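Local atomic coordinates of alpha-galactosidase (Umbelopsis vinacea, PDB entry 3A5V), a protein that releases terminal alpha-linked galactose from galactosides by hydrolysis, as a tetrameric enzyme of glycoside hydrolase family 27. Residues 321-326 with 387-393; 252-256 with 381-385. One frame throughout, in Å; residues are numbered along the deposited sequence.

Contact 1: 321-326 with 387-393; sequences NTQVVI and LLKFMDS. With NAG (2-acetamido-2-deoxy-beta-D-glucopyranose), chain D; NAG (2-acetamido-2-deoxy-beta-D-glucopyranose), chain B.
Four backbone hydrogen bonds join 321-326 to 387-393 as antiparallel neighbours in the C-terminal beta sandwich domain. Gln323 N to Phe390 O (3.1 Å) and Phe390 N to Gln323 O (2.9 Å) close one hydrogen-bonded pair; Val325 N to Leu388 O (2.9 Å) and Leu388 N to Val325 O (2.8 Å) close the next. Val324-Lys389 and Ile326-Leu387 are the non-hydrogen-bonded pairs, CA atoms 4.7 and 4.8 Å apart. The strand axes come within 4.7 Å at 160°, and strands 311-318 and 358-362 continue the sheet on either side. Beyond Phe390 the second strand ends: Met391 turns to phi/psi -82/-4, and Ser393 N donates a hydrogen bond to Asp392 OD1 (2.7 Å). Asp392 OD2 accepts one from N2 of the chain D NAG (3.0 Å), part of the attached glycan and also hydrogen-bonded to Glu359 N.

Side chains alternate between two faces. Gln323, Val325, Leu388 and Phe390 share one, where Phe390 (m) also meets Trp341 edge-to-face. Val324, Ile326, Leu387 and Lys389 share the other, on which Ile326 and Leu387 reach helix 251-263. There Leu387, with chi1 t and chi2 p, brings CD1 to 3.4 Å from Val324 CG2 and 3.6 Å from Ile326 CG1.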
ATOM      1  N   ASN A 321      17.080  33.633 -17.584  1.00 21.47           N
ATOM      2  CA  ASN A 321      18.040  32.608 -17.968  1.00 21.84           C
ATOM      3  C   ASN A 321      19.125  32.350 -16.910  1.00 20.72           C
ATOM      4  O   ASN A 321      20.234  31.933 -17.243  1.00 21.87           O
ATOM      5  CB  ASN A 321      18.657  32.974 -19.336  1.00 23.05           C
ATOM      6  CG  ASN A 321      19.099  31.772 -20.125  1.00 26.53           C
ATOM      7  OD1 ASN A 321      18.540  30.683 -19.997  1.00 32.33           O
ATOM      8  ND2 ASN A 321      20.121  31.962 -20.960  1.00 31.69           N
ATOM      9  N   THR A 322      18.829  32.613 -15.638  1.00 18.03           N
ATOM     10  CA  THR A 322      19.800  32.324 -14.583  1.00 16.30           C
ATOM     11  C   THR A 322      19.435  30.988 -13.910  1.00 15.46           C
ATOM     12  O   THR A 322      18.379  30.417 -14.204  1.00 14.86           O
ATOM     13  CB  THR A 322      19.934  33.483 -13.568  1.00 15.99           C
ATOM     14  OG1 THR A 322      18.677  33.698 -12.915  1.00 15.94           O
ATOM     15  CG2 THR A 322      20.387  34.802 -14.286  1.00 15.89           C
ATOM     16  N   GLN A 323      20.318  30.486 -13.046  1.00 14.44           N
ATOM     17  CA  GLN A 323      20.138  29.150 -12.443  1.00 14.18           C
ATOM     18  C   GLN A 323      20.502  29.195 -10.982  1.00 13.75           C
ATOM     19  O   GLN A 323      21.502  29.820 -10.611  1.00 13.88           O
ATOM     20  CB  GLN A 323      21.044  28.117 -13.132  1.00 13.67           C
ATOM     21  CG  GLN A 323      20.646  26.620 -12.938  1.00 12.83           C
ATOM     22  CD  GLN A 323      19.470  26.196 -13.823  1.00 13.65           C
ATOM     23  OE1 GLN A 323      18.976  26.974 -14.633  1.00 13.57           O
ATOM     24  NE2 GLN A 323      19.002  24.969 -13.644  1.00 11.67           N
ATOM     25  N   VAL A 324      19.715  28.522 -10.149  1.00 12.89           N
ATOM     26  CA  VAL A 324      20.129  28.331  -8.758  1.00 12.44           C
ATOM     27  C   VAL A 324      20.787  26.951  -8.653  1.00 12.37           C
ATOM     28  O   VAL A 324      20.315  25.984  -9.258  1.00 13.16           O
ATOM     29  CB  VAL A 324      18.966  28.533  -7.725  1.00 12.29           C
ATOM     30  CG1 VAL A 324      17.883  27.450  -7.876  1.00 11.09           C
ATOM     31  CG2 VAL A 324      19.518  28.544  -6.280  1.00 12.29           C
ATOM     32  N   VAL A 325      21.903  26.883  -7.936  1.00 12.01           N
ATOM     33  CA  VAL A 325      22.622  25.629  -7.718  1.00 12.07           C
ATOM     34  C   VAL A 325      22.949  25.511  -6.243  1.00 12.06           C
ATOM     35  O   VAL A 325      23.456  26.458  -5.635  1.00 12.32           O
ATOM     36  CB  VAL A 325      23.902  25.507  -8.605  1.00 11.90           C
ATOM     37  CG1 VAL A 325      24.719  24.246  -8.260  1.00 12.06           C
ATOM     38  CG2 VAL A 325      23.508  25.475 -10.095  1.00 10.70           C
ATOM     39  N   ILE A 326      22.634  24.357  -5.663  1.00 11.93           N
ATOM     40  CA  ILE A 326      22.941  24.103  -4.250  1.00 11.92           C
ATOM     41  C   ILE A 326      23.764  22.835  -4.068  1.00 11.99           C
ATOM     42  O   ILE A 326      23.349  21.741  -4.490  1.00 11.62           O
ATOM     43  CB  ILE A 326      21.654  23.974  -3.383  1.00 12.11           C
ATOM     44  CG1 ILE A 326      20.752  25.199  -3.580  1.00 13.52           C
ATOM     45  CG2 ILE A 326      22.016  23.787  -1.901  1.00 11.76           C
ATOM     46  CD1 ILE A 326      19.296  24.914  -3.436  1.00 17.64           C
ATOM     47  N   LEU A 387      25.010  27.968  -1.597  1.00 11.57           N
ATOM     48  CA  LEU A 387      23.876  28.397  -2.404  1.00 11.15           C
ATOM     49  C   LEU A 387      24.397  29.354  -3.468  1.00 11.71           C
ATOM     50  O   LEU A 387      24.901  30.447  -3.138  1.00 12.28           O
ATOM     51  CB  LEU A 387      22.825  29.106  -1.524  1.00 10.60           C
ATOM     52  CG  LEU A 387      21.677  29.804  -2.274  1.00 11.31           C
ATOM     53  CD1 LEU A 387      20.892  28.818  -3.138  1.00  9.23           C
ATOM     54  CD2 LEU A 387      20.741  30.546  -1.321  1.00 10.83           C
ATOM     55  N   LEU A 388      24.266  28.950  -4.731  1.00 10.80           N
ATOM     56  CA  LEU A 388      24.900  29.654  -5.838  1.00 11.70           C
ATOM     57  C   LEU A 388      23.876  30.130  -6.836  1.00 12.48           C
ATOM     58  O   LEU A 388      22.853  29.451  -7.070  1.00 12.60           O
ATOM     59  CB  LEU A 388      25.897  28.735  -6.581  1.00 11.90           C
ATOM     60  CG  LEU A 388      26.898  27.958  -5.713  1.00 11.90           C
ATOM     61  CD1 LEU A 388      27.685  26.955  -6.576  1.00  8.48           C
ATOM     62  CD2 LEU A 388      27.836  28.915  -4.950  1.00 11.06           C
ATOM     63  N   LYS A 389      24.158  31.287  -7.434  1.00 12.86           N
ATOM     64  CA  LYS A 389      23.426  31.733  -8.612  1.00 13.54           C
ATOM     65  C   LYS A 389      24.361  31.861  -9.811  1.00 13.59           C
ATOM     66  O   LYS A 389      25.367  32.580  -9.757  1.00 13.56           O
ATOM     67  CB  LYS A 389      22.716  33.070  -8.347  1.00 13.85           C
ATOM     68  CG  LYS A 389      21.851  33.544  -9.533  1.00 14.15           C
ATOM     69  CD  LYS A 389      21.245  34.908  -9.234  1.00 14.83           C
ATOM     70  CE  LYS A 389      20.439  35.445 -10.417  1.00 15.34           C
ATOM     71  NZ  LYS A 389      19.855  36.756 -10.046  1.00 14.69           N
ATOM     72  N   PHE A 390      24.014  31.152 -10.883  1.00 14.00           N
ATOM     73  CA  PHE A 390      24.726  31.237 -12.159  1.00 14.19           C
ATOM     74  C   PHE A 390      24.071  32.344 -12.956  1.00 14.75           C
ATOM     75  O   PHE A 390      22.850  32.323 -13.152  1.00 14.41           O
ATOM     76  CB  PHE A 390      24.645  29.898 -12.915  1.00 13.59           C
ATOM     77  CG  PHE A 390      25.636  28.856 -12.427  1.00 13.12           C
ATOM     78  CD1 PHE A 390      25.560  28.350 -11.131  1.00 13.77           C
ATOM     79  CD2 PHE A 390      26.636  28.390 -13.272  1.00 12.80           C
ATOM     80  CE1 PHE A 390      26.496  27.382 -10.660  1.00 14.51           C
ATOM     81  CE2 PHE A 390      27.561  27.434 -12.837  1.00 15.66           C
ATOM     82  CZ  PHE A 390      27.501  26.929 -11.519  1.00 13.71           C
ATOM     83  N   MET A 391      24.872  33.313 -13.402  1.00 15.54           N
ATOM     84  CA  MET A 391      24.336  34.540 -14.003  1.00 16.65           C
ATOM     85  C   MET A 391      23.972  34.374 -15.477  1.00 17.49           C
ATOM     86  O   MET A 391      23.423  35.274 -16.106  1.00 17.36           O
ATOM     87  CB  MET A 391      25.304  35.717 -13.784  1.00 17.22           C
ATOM     88  CG  MET A 391      25.603  35.993 -12.322  1.00 19.13           C
ATOM     89  SD  MET A 391      24.151  36.441 -11.327  1.00 23.75           S
ATOM     90  CE  MET A 391      23.870  38.095 -11.936  1.00 27.05           C
ATOM     91  N   ASP A 392      24.261  33.190 -16.008  1.00 17.81           N
ATOM     92  CA  ASP A 392      23.878  32.823 -17.356  1.00 18.54           C
ATOM     93  C   ASP A 392      23.728  31.300 -17.394  1.00 18.19           C
ATOM     94  O   ASP A 392      23.970  30.608 -16.393  1.00 17.74           O
ATOM     95  CB  ASP A 392      24.932  33.304 -18.374  1.00 19.09           C
ATOM     96  CG  ASP A 392      24.336  33.593 -19.776  1.00 23.13           C
ATOM     97  OD1 ASP A 392      23.303  32.998 -20.157  1.00 24.60           O
ATOM     98  OD2 ASP A 392      24.903  34.440 -20.497  1.00 28.84           O
ATOM     99  N   SER A 393      23.312  30.795 -18.549  1.00 17.99           N
ATOM    100  CA  SER A 393      23.053  29.378 -18.756  1.00 18.15           C
ATOM    101  C   SER A 393      24.068  28.792 -19.732  1.00 18.15           C
ATOM    102  O   SER A 393      24.521  29.477 -20.651  1.00 18.27           O
ATOM    103  CB  SER A 393      21.649  29.213 -19.339  1.00 17.54           C
ATOM    104  OG  SER A 393      21.402  27.866 -19.685  1.00 19.40           O
TER
HETATM  105  C1  NAG D   2      28.116  36.812 -21.156  1.00 31.63           C
HETATM  106  C2  NAG D   2      26.804  37.591 -21.310  1.00 33.93           C
HETATM  107  C3  NAG D   2      26.128  37.334 -22.660  1.00 37.70           C
HETATM  108  C4  NAG D   2      27.112  37.294 -23.841  1.00 40.81           C
HETATM  109  C5  NAG D   2      28.394  36.526 -23.482  1.00 39.67           C
HETATM  110  C6  NAG D   2      29.449  36.593 -24.589  1.00 39.78           C
HETATM  111  C7  NAG D   2      25.612  38.048 -19.219  1.00 30.14           C
HETATM  112  C8  NAG D   2      24.596  37.551 -18.227  1.00 30.22           C
HETATM  113  N2  NAG D   2      25.840  37.266 -20.270  1.00 31.18           N
HETATM  114  O3  NAG D   2      25.139  38.331 -22.856  1.00 37.70           O
HETATM  115  O4  NAG D   2      26.486  36.670 -24.945  1.00 47.47           O
HETATM  116  O5  NAG D   2      28.946  37.035 -22.276  1.00 35.06           O
HETATM  117  O6  NAG D   2      30.086  37.858 -24.575  1.00 41.05           O
HETATM  118  O7  NAG D   2      26.188  39.116 -19.024  1.00 29.68           O
HETATM  119  C1  NAG B   1      31.683  35.676 -17.407  1.00 21.34           C
HETATM  120  C2  NAG B   1      32.118  35.863 -18.872  1.00 23.11           C
HETATM  121  C3  NAG B   1      31.135  36.763 -19.627  1.00 24.14           C
HETATM  122  C4  NAG B   1      29.703  36.246 -19.472  1.00 23.09           C
HETATM  123  C5  NAG B   1      29.387  35.981 -17.988  1.00 20.48           C
HETATM  124  C6  NAG B   1      27.998  35.357 -17.825  1.00 18.47           C
HETATM  125  C7  NAG B   1      34.415  35.815 -19.689  1.00 27.09           C
HETATM  126  C8  NAG B   1      35.816  36.345 -19.534  1.00 27.88           C
HETATM  127  N2  NAG B   1      33.469  36.402 -18.956  1.00 25.17           N
HETATM  128  O3  NAG B   1      31.474  36.816 -20.996  1.00 26.17           O
HETATM  129  O4  NAG B   1      28.791  37.218 -19.948  1.00 27.34           O
HETATM  130  O5  NAG B   1      30.364  35.148 -17.412  1.00 19.76           O
HETATM  131  O6  NAG B   1      27.658  35.265 -16.462  1.00 18.16           O
HETATM  132  O7  NAG B   1      34.181  34.895 -20.486  1.00 28.67           O

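Contact 2: 252-256 with 381-385; sequences EEYRV and PAHGV
Residues 252-256 form one helical turn, phi/psi near -63/-42, with Val256 N bonded to Glu252 O at 3.0 Å. Against it lies a type II beta turn from Pro381 to Gly384 that leads into strand 384-390. Ala382 (-52/134) and His383 (53/34) occupy its central positions; His383 and Gly384, both opposite Asn329, make a G1 beta bulge. Gly384 suits this place, since a CB there would clash with Pro381 O. The nearest CA pairs are Glu252-Gly384 (5.3 Å), Val256-Val385 (5.5 Å) and Glu253-His383 (5.6 Å).

The direct hydrogen bond across the interface runs from His383 ND1 to Glu253 OE2, 2.7 Å long and near the plane of the imidazole. Glu253 reaches it with chi1 m and chi2 t; His383 has chi1 m, and its NE2 is bonded to Asp332. Glu252 (m, m) works through water. One water donates to Glu252 O (2.8 Å) and Glu252 OE1 (2.7 Å) and accepts from Val385 N (3.0 Å), while a second donates to Glu252 OE1 and Val385 O, both at 2.8 Å. Within the helical turn Arg255 NE donates a hydrogen bond to Glu252 OE1 at 3.1 Å, part of a salt bridge. Apolar contact follows along the helix: Val256 CG2 lies 3.7 Å from Val385 CG1, and Arg255 CG is 4.0 Å from Val385 CG2.

The contact thus joins helix 251-263 of the (beta/alpha) barrel to the C-terminal beta sandwich domain. Phe194 stacks on His383 and also touches Val256, Arg255 makes a cation-pi contact with Trp364, and Leu328 of strand 322-329 packs against both valines.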
ATOM      1  N   GLU A 252      24.932  26.449  10.600  1.00 13.69           N
ATOM      2  CA  GLU A 252      25.028  25.820   9.274  1.00 12.96           C
ATOM      3  C   GLU A 252      23.834  24.886   9.006  1.00 12.09           C
ATOM      4  O   GLU A 252      23.335  24.801   7.871  1.00 11.16           O
ATOM      5  CB  GLU A 252      26.370  25.085   9.090  1.00 13.36           C
ATOM      6  CG  GLU A 252      27.607  26.039   9.008  1.00 14.45           C
ATOM      7  CD  GLU A 252      27.443  27.183   7.998  1.00 17.81           C
ATOM      8  OE1 GLU A 252      26.926  26.947   6.892  1.00 16.64           O
ATOM      9  OE2 GLU A 252      27.818  28.342   8.318  1.00 20.40           O
ATOM     10  N   GLU A 253      23.381  24.186  10.042  1.00 11.15           N
ATOM     11  CA  GLU A 253      22.150  23.382   9.923  1.00 10.92           C
ATOM     12  C   GLU A 253      20.920  24.241   9.592  1.00 10.92           C
ATOM     13  O   GLU A 253      20.151  23.873   8.720  1.00 10.56           O
ATOM     14  CB  GLU A 253      21.909  22.568  11.190  1.00 11.47           C
ATOM     15  CG  GLU A 253      22.884  21.406  11.321  1.00 11.28           C
ATOM     16  CD  GLU A 253      22.862  20.733  12.694  1.00 13.53           C
ATOM     17  OE1 GLU A 253      22.387  21.327  13.692  1.00 12.42           O
ATOM     18  OE2 GLU A 253      23.343  19.593  12.759  1.00 12.70           O
ATOM     19  N   TYR A 254      20.732  25.370  10.293  1.00 10.65           N
ATOM     20  CA  TYR A 254      19.656  26.319   9.952  1.00 10.89           C
ATOM     21  C   TYR A 254      19.816  26.895   8.552  1.00 11.16           C
ATOM     22  O   TYR A 254      18.816  27.127   7.851  1.00 12.25           O
ATOM     23  CB  TYR A 254      19.560  27.479  10.957  1.00 10.25           C
ATOM     24  CG  TYR A 254      18.941  27.072  12.277  1.00 12.21           C
ATOM     25  CD1 TYR A 254      17.825  26.213  12.315  1.00 10.95           C
ATOM     26  CD2 TYR A 254      19.471  27.537  13.492  1.00 12.93           C
ATOM     27  CE1 TYR A 254      17.255  25.822  13.538  1.00 12.25           C
ATOM     28  CE2 TYR A 254      18.906  27.154  14.729  1.00 14.06           C
ATOM     29  CZ  TYR A 254      17.805  26.300  14.738  1.00 12.20           C
ATOM     30  OH  TYR A 254      17.266  25.915  15.955  1.00 12.15           O
ATOM     31  N   ARG A 255      21.062  27.153   8.147  1.00 11.13           N
ATOM     32  CA  ARG A 255      21.279  27.664   6.800  1.00 11.41           C
ATOM     33  C   ARG A 255      20.808  26.641   5.759  1.00 10.98           C
ATOM     34  O   ARG A 255      20.198  27.000   4.747  1.00 10.49           O
ATOM     35  CB  ARG A 255      22.753  28.038   6.573  1.00 11.12           C
ATOM     36  CG  ARG A 255      22.976  28.791   5.256  1.00 11.81           C
ATOM     37  CD  ARG A 255      24.461  28.875   4.905  1.00 12.74           C
ATOM     38  NE  ARG A 255      25.278  29.406   6.000  1.00 13.23           N
ATOM     39  CZ  ARG A 255      25.335  30.687   6.357  1.00 15.25           C
ATOM     40  NH1 ARG A 255      24.591  31.608   5.730  1.00 13.97           N
ATOM     41  NH2 ARG A 255      26.138  31.052   7.360  1.00 14.05           N
ATOM     42  N   VAL A 256      21.089  25.362   6.013  1.00 11.15           N
ATOM     43  CA  VAL A 256      20.652  24.302   5.108  1.00 10.32           C
ATOM     44  C   VAL A 256      19.131  24.236   5.022  1.00 10.08           C
ATOM     45  O   VAL A 256      18.548  24.212   3.940  1.00 10.53           O
ATOM     46  CB  VAL A 256      21.239  22.924   5.540  1.00 10.77           C
ATOM     47  CG1 VAL A 256      20.699  21.768   4.627  1.00 10.45           C
ATOM     48  CG2 VAL A 256      22.702  22.988   5.452  1.00  5.20           C
ATOM     49  N   PRO A 381      30.390  23.069   4.470  1.00 14.84           N
ATOM     50  CA  PRO A 381      30.455  22.649   5.874  1.00 14.34           C
ATOM     51  C   PRO A 381      29.660  21.365   6.148  1.00 14.27           C
ATOM     52  O   PRO A 381      28.756  21.006   5.376  1.00 13.36           O
ATOM     53  CB  PRO A 381      29.815  23.831   6.620  1.00 14.77           C
ATOM     54  CG  PRO A 381      29.972  24.995   5.696  1.00 15.78           C
ATOM     55  CD  PRO A 381      29.776  24.408   4.325  1.00 14.16           C
ATOM     56  N   ALA A 382      30.000  20.684   7.241  1.00 14.26           N
ATOM     57  CA  ALA A 382      29.178  19.576   7.769  1.00 14.10           C
ATOM     58  C   ALA A 382      27.722  20.027   7.944  1.00 13.89           C
ATOM     59  O   ALA A 382      27.474  21.134   8.455  1.00 13.59           O
ATOM     60  CB  ALA A 382      29.738  19.122   9.117  1.00 14.50           C
ATOM     61  N   HIS A 383      26.778  19.188   7.493  1.00 12.93           N
ATOM     62  CA  HIS A 383      25.338  19.490   7.503  1.00 12.94           C
ATOM     63  C   HIS A 383      25.044  20.828   6.826  1.00 13.01           C
ATOM     64  O   HIS A 383      24.119  21.547   7.230  1.00 13.42           O
ATOM     65  CB  HIS A 383      24.794  19.504   8.944  1.00 12.91           C
ATOM     66  CG  HIS A 383      25.000  18.216   9.685  1.00 14.44           C
ATOM     67  ND1 HIS A 383      24.649  18.056  11.012  1.00 16.43           N
ATOM     68  CD2 HIS A 383      25.501  17.021   9.280  1.00 14.70           C
ATOM     69  CE1 HIS A 383      24.927  16.819  11.392  1.00 18.04           C
ATOM     70  NE2 HIS A 383      25.449  16.171  10.362  1.00 18.01           N
ATOM     71  N   GLY A 384      25.843  21.145   5.806  1.00 12.53           N
ATOM     72  CA  GLY A 384      25.931  22.495   5.260  1.00 11.60           C
ATOM     73  C   GLY A 384      25.566  22.585   3.796  1.00 10.83           C
ATOM     74  O   GLY A 384      25.414  21.552   3.110  1.00 11.11           O
ATOM     75  N   VAL A 385      25.396  23.827   3.335  1.00 10.44           N
ATOM     76  CA  VAL A 385      25.105  24.141   1.930  1.00 10.98           C
ATOM     77  C   VAL A 385      26.026  25.230   1.403  1.00 11.41           C
ATOM     78  O   VAL A 385      26.546  26.036   2.176  1.00 12.29           O
ATOM     79  CB  VAL A 385      23.616  24.616   1.701  1.00 10.87           C
ATOM     80  CG1 VAL A 385      22.616  23.424   1.825  1.00  9.39           C
ATOM     81  CG2 VAL A 385      23.244  25.810   2.637  1.00 10.96           C
TER
HETATM   82  O   HOH W   1      24.973  25.570   5.739  1.00 11.39           O
HETATM   83  O   HOH W   2      27.792  27.405   4.294  1.00 12.92           O

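How the contacts relate
Strand 384-390 runs through both contacts, whose centres lie 19 Å apart: contact 2 takes its entry and contact 1 its far end. Their segments alternate along the chain, and they touch where Ile326 CG2 meets Val385 CG1 at 3.8 Å. Helix 251-263 extends the connection: Thr259, about one turn beyond 252-256, packs on Ile326 and Leu387, so the helix covers that face of contact 1 and both contacts meet the barrel side through it. Near contact 1 lie an attached glycan and a 1PG molecule, probably from the crystallisation liquor, hydrogen-bonded to Lys389 NZ in a pocket that also includes Thr322 and Met391.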